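Local coordinates for O-methyltransferase, putative (Bacillus cereus, PDB 3DUW), which probably transfers the methyl group of S-adenosylmethionine to a hydroxyl oxygen of an acceptor, and binds the product S-adenosylhomocysteine, at residues K143-P147 / P182-I187. Residues are numbered along the deposited sequence; the frame is centred on the assembly and turned at random.
Sequences KQNNP and PRVQGI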
ATOM      1  N   LYS A 143       8.101  18.137   5.659  1.00  9.54           N
ATOM      2  CA  LYS A 143       7.808  17.960   4.249  1.00 10.56           C
ATOM      3  C   LYS A 143       8.358  19.041   3.326  1.00 10.26           C
ATOM      4  O   LYS A 143       8.508  18.809   2.125  1.00 10.62           O
ATOM      5  CB  LYS A 143       6.298  17.779   4.058  1.00 10.66           C
ATOM      6  CG  LYS A 143       5.682  16.718   4.990  1.00 16.89           C
ATOM      7  CD  LYS A 143       6.491  15.421   5.006  1.00 16.56           C
ATOM      8  CE  LYS A 143       5.812  14.297   5.806  1.00 12.62           C
ATOM      9  NZ  LYS A 143       5.731  14.493   7.287  1.00 14.13           N
ATOM     10  N   GLN A 144       8.679  20.215   3.862  1.00 10.65           N
ATOM     11  CA  GLN A 144       9.243  21.248   3.001  1.00 11.50           C
ATOM     12  C   GLN A 144      10.587  20.781   2.445  1.00 10.43           C
ATOM     13  O   GLN A 144      11.037  21.265   1.408  1.00 11.13           O
ATOM     14  CB  GLN A 144       9.419  22.587   3.739  1.00 15.70           C
ATOM     15  CG  GLN A 144       9.895  22.513   5.169  1.00 16.54           C
ATOM     16  CD  GLN A 144       8.747  22.389   6.152  1.00 15.27           C
ATOM     17  OE1 GLN A 144       8.180  21.316   6.324  1.00 13.51           O
ATOM     18  NE2 GLN A 144       8.394  23.498   6.797  1.00 16.48           N
ATOM     19  N   ASN A 145      11.215  19.817   3.114  1.00  9.95           N
ATOM     20  CA  ASN A 145      12.508  19.300   2.674  1.00 10.40           C
ATOM     21  C   ASN A 145      12.440  17.980   1.911  1.00  8.83           C
ATOM     22  O   ASN A 145      13.471  17.358   1.654  1.00  9.77           O
ATOM     23  CB  ASN A 145      13.450  19.147   3.873  1.00 10.38           C
ATOM     24  CG  ASN A 145      14.346  20.355   4.067  1.00 12.20           C
ATOM     25  OD1 ASN A 145      14.648  20.745   5.197  1.00 13.26           O
ATOM     26  ND2 ASN A 145      14.788  20.947   2.962  1.00 10.99           N
ATOM     27  N   ASN A 146      11.239  17.552   1.539  1.00  8.84           N
ATOM     28  CA  ASN A 146      11.108  16.304   0.801  1.00  8.30           C
ATOM     29  C   ASN A 146      11.958  16.239  -0.466  1.00  8.99           C
ATOM     30  O   ASN A 146      12.472  15.178  -0.807  1.00  9.26           O
ATOM     31  CB  ASN A 146       9.642  16.030   0.474  1.00  9.25           C
ATOM     32  CG  ASN A 146       8.970  15.183   1.534  1.00  8.51           C
ATOM     33  OD1 ASN A 146       9.257  15.316   2.723  1.00  8.43           O
ATOM     34  ND2 ASN A 146       8.070  14.305   1.110  1.00  9.83           N
ATOM     35  N   PRO A 147      12.118  17.366  -1.186  1.00  9.09           N
ATOM     36  CA  PRO A 147      12.946  17.297  -2.397  1.00 10.34           C
ATOM     37  C   PRO A 147      14.363  16.820  -2.068  1.00  9.66           C
ATOM     38  O   PRO A 147      14.897  15.918  -2.713  1.00  9.99           O
ATOM     39  CB  PRO A 147      12.932  18.734  -2.907  1.00 11.88           C
ATOM     40  CG  PRO A 147      11.583  19.215  -2.493  1.00 10.73           C
ATOM     41  CD  PRO A 147      11.452  18.677  -1.083  1.00  9.82           C
ATOM     42  N   PRO A 182       4.483  26.093   3.031  1.00 12.13           N
ATOM     43  CA  PRO A 182       5.754  25.536   2.561  1.00 11.99           C
ATOM     44  C   PRO A 182       5.773  24.006   2.500  1.00 10.71           C
ATOM     45  O   PRO A 182       6.547  23.419   1.742  1.00  9.97           O
ATOM     46  CB  PRO A 182       6.767  26.107   3.554  1.00 12.98           C
ATOM     47  CG  PRO A 182       5.964  26.249   4.810  1.00 14.18           C
ATOM     48  CD  PRO A 182       4.667  26.829   4.294  1.00 13.78           C
ATOM     49  N   ARG A 183       4.923  23.367   3.296  1.00 10.56           N
ATOM     50  CA  ARG A 183       4.845  21.909   3.305  1.00  9.63           C
ATOM     51  C   ARG A 183       4.164  21.426   2.026  1.00  9.62           C
ATOM     52  O   ARG A 183       4.534  20.392   1.461  1.00 10.02           O
ATOM     53  CB  ARG A 183       4.075  21.439   4.539  1.00  9.95           C
ATOM     54  CG  ARG A 183       4.773  21.806   5.841  1.00 11.00           C
ATOM     55  CD  ARG A 183       3.880  21.578   7.039  1.00 14.45           C
ATOM     56  NE  ARG A 183       2.695  22.426   6.984  1.00 15.19           N
ATOM     57  CZ  ARG A 183       1.768  22.479   7.934  1.00 16.86           C
ATOM     58  NH1 ARG A 183       1.888  21.729   9.022  1.00 20.08           N
ATOM     59  NH2 ARG A 183       0.721  23.279   7.794  1.00 17.53           N
ATOM     60  N   VAL A 184       3.167  22.179   1.569  1.00  9.34           N
ATOM     61  CA  VAL A 184       2.461  21.837   0.340  1.00 10.19           C
ATOM     62  C   VAL A 184       3.409  22.032  -0.846  1.00  9.59           C
ATOM     63  O   VAL A 184       3.468  21.201  -1.750  1.00  9.75           O
ATOM     64  CB  VAL A 184       1.203  22.722   0.145  1.00  9.64           C
ATOM     65  CG1 VAL A 184       0.619  22.507  -1.244  1.00 11.14           C
ATOM     66  CG2 VAL A 184       0.162  22.380   1.203  1.00 12.42           C
ATOM     67  N   GLN A 185       4.155  23.132  -0.848  1.00  9.71           N
ATOM     68  CA  GLN A 185       5.091  23.376  -1.938  1.00  9.49           C
ATOM     69  C   GLN A 185       6.169  22.293  -1.940  1.00  8.96           C
ATOM     70  O   GLN A 185       6.550  21.792  -2.996  1.00  8.62           O
ATOM     71  CB  GLN A 185       5.716  24.771  -1.810  1.00 10.88           C
ATOM     72  CG  GLN A 185       4.699  25.905  -1.947  1.00 12.25           C
ATOM     73  CD  GLN A 185       4.031  25.950  -3.316  1.00 13.39           C
ATOM     74  OE1 GLN A 185       2.980  26.571  -3.486  1.00 14.23           O
ATOM     75  NE2 GLN A 185       4.645  25.305  -4.299  1.00 11.14           N
ATOM     76  N   GLY A 186       6.643  21.919  -0.755  1.00  8.07           N
ATOM     77  CA  GLY A 186       7.655  20.880  -0.662  1.00  8.41           C
ATOM     78  C   GLY A 186       7.176  19.561  -1.246  1.00  8.36           C
ATOM     79  O   GLY A 186       7.928  18.877  -1.941  1.00  8.67           O
ATOM     80  N   ILE A 187       5.928  19.194  -0.968  1.00  8.48           N
ATOM     81  CA  ILE A 187       5.390  17.946  -1.494  1.00  8.37           C
ATOM     82  C   ILE A 187       5.241  18.023  -3.013  1.00  7.49           C
ATOM     83  O   ILE A 187       5.513  17.052  -3.711  1.00  8.56           O
ATOM     84  CB  ILE A 187       4.034  17.599  -0.832  1.00  8.86           C
ATOM     85  CG1 ILE A 187       4.263  17.191   0.629  1.00  9.61           C
ATOM     86  CG2 ILE A 187       3.335  16.498  -1.606  1.00 14.21           C
ATOM     87  CD1 ILE A 187       5.198  16.011   0.808  1.00 15.99           C
TER
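Q144, G186 and K143 bury the most surface where the first turn of helix 182-196 rests on the 3-10 turn that follows strand 136-139 and leads into helix 146-155. The backbones meet at G186, whose CA lies 4.0 Å from the CA of Q144. With no side chain there, the carbonyl O of K143 can sit 3.6 Å from G186 CA in a CA-H...O contact; a CB would clash with that oxygen and with the CA of Q144. Q144 lies along the helix start: its CB is 3.6 Å from the carbonyl O of P182, and its OE1 is 3.5 Å from CG of R183. K143 CB packs 3.9 Å from CD1 of I187, while the chain leads away so that NZ hydrogen-bonds the carbonyl of A141. I187 CD1 also lies 3.4 Å from ND2 of N146, its long branch reaching both residues. P147, lacking an N-H, suits the first turn of helix 146-155, where none is needed, and its compact ring sets CD 3.6 Å from the carbonyl O of G186. In this Rossmann-like methyltransferase fold, the turn directly follows D142, which contacts S-adenosylhomocysteine. No hydrogen bond or salt bridge joins the segments: they fit by close backbone approach and van der Waals packing, amide and carbonyl atoms included, while K143 and R183 find acidic partners outside, D140 and D181.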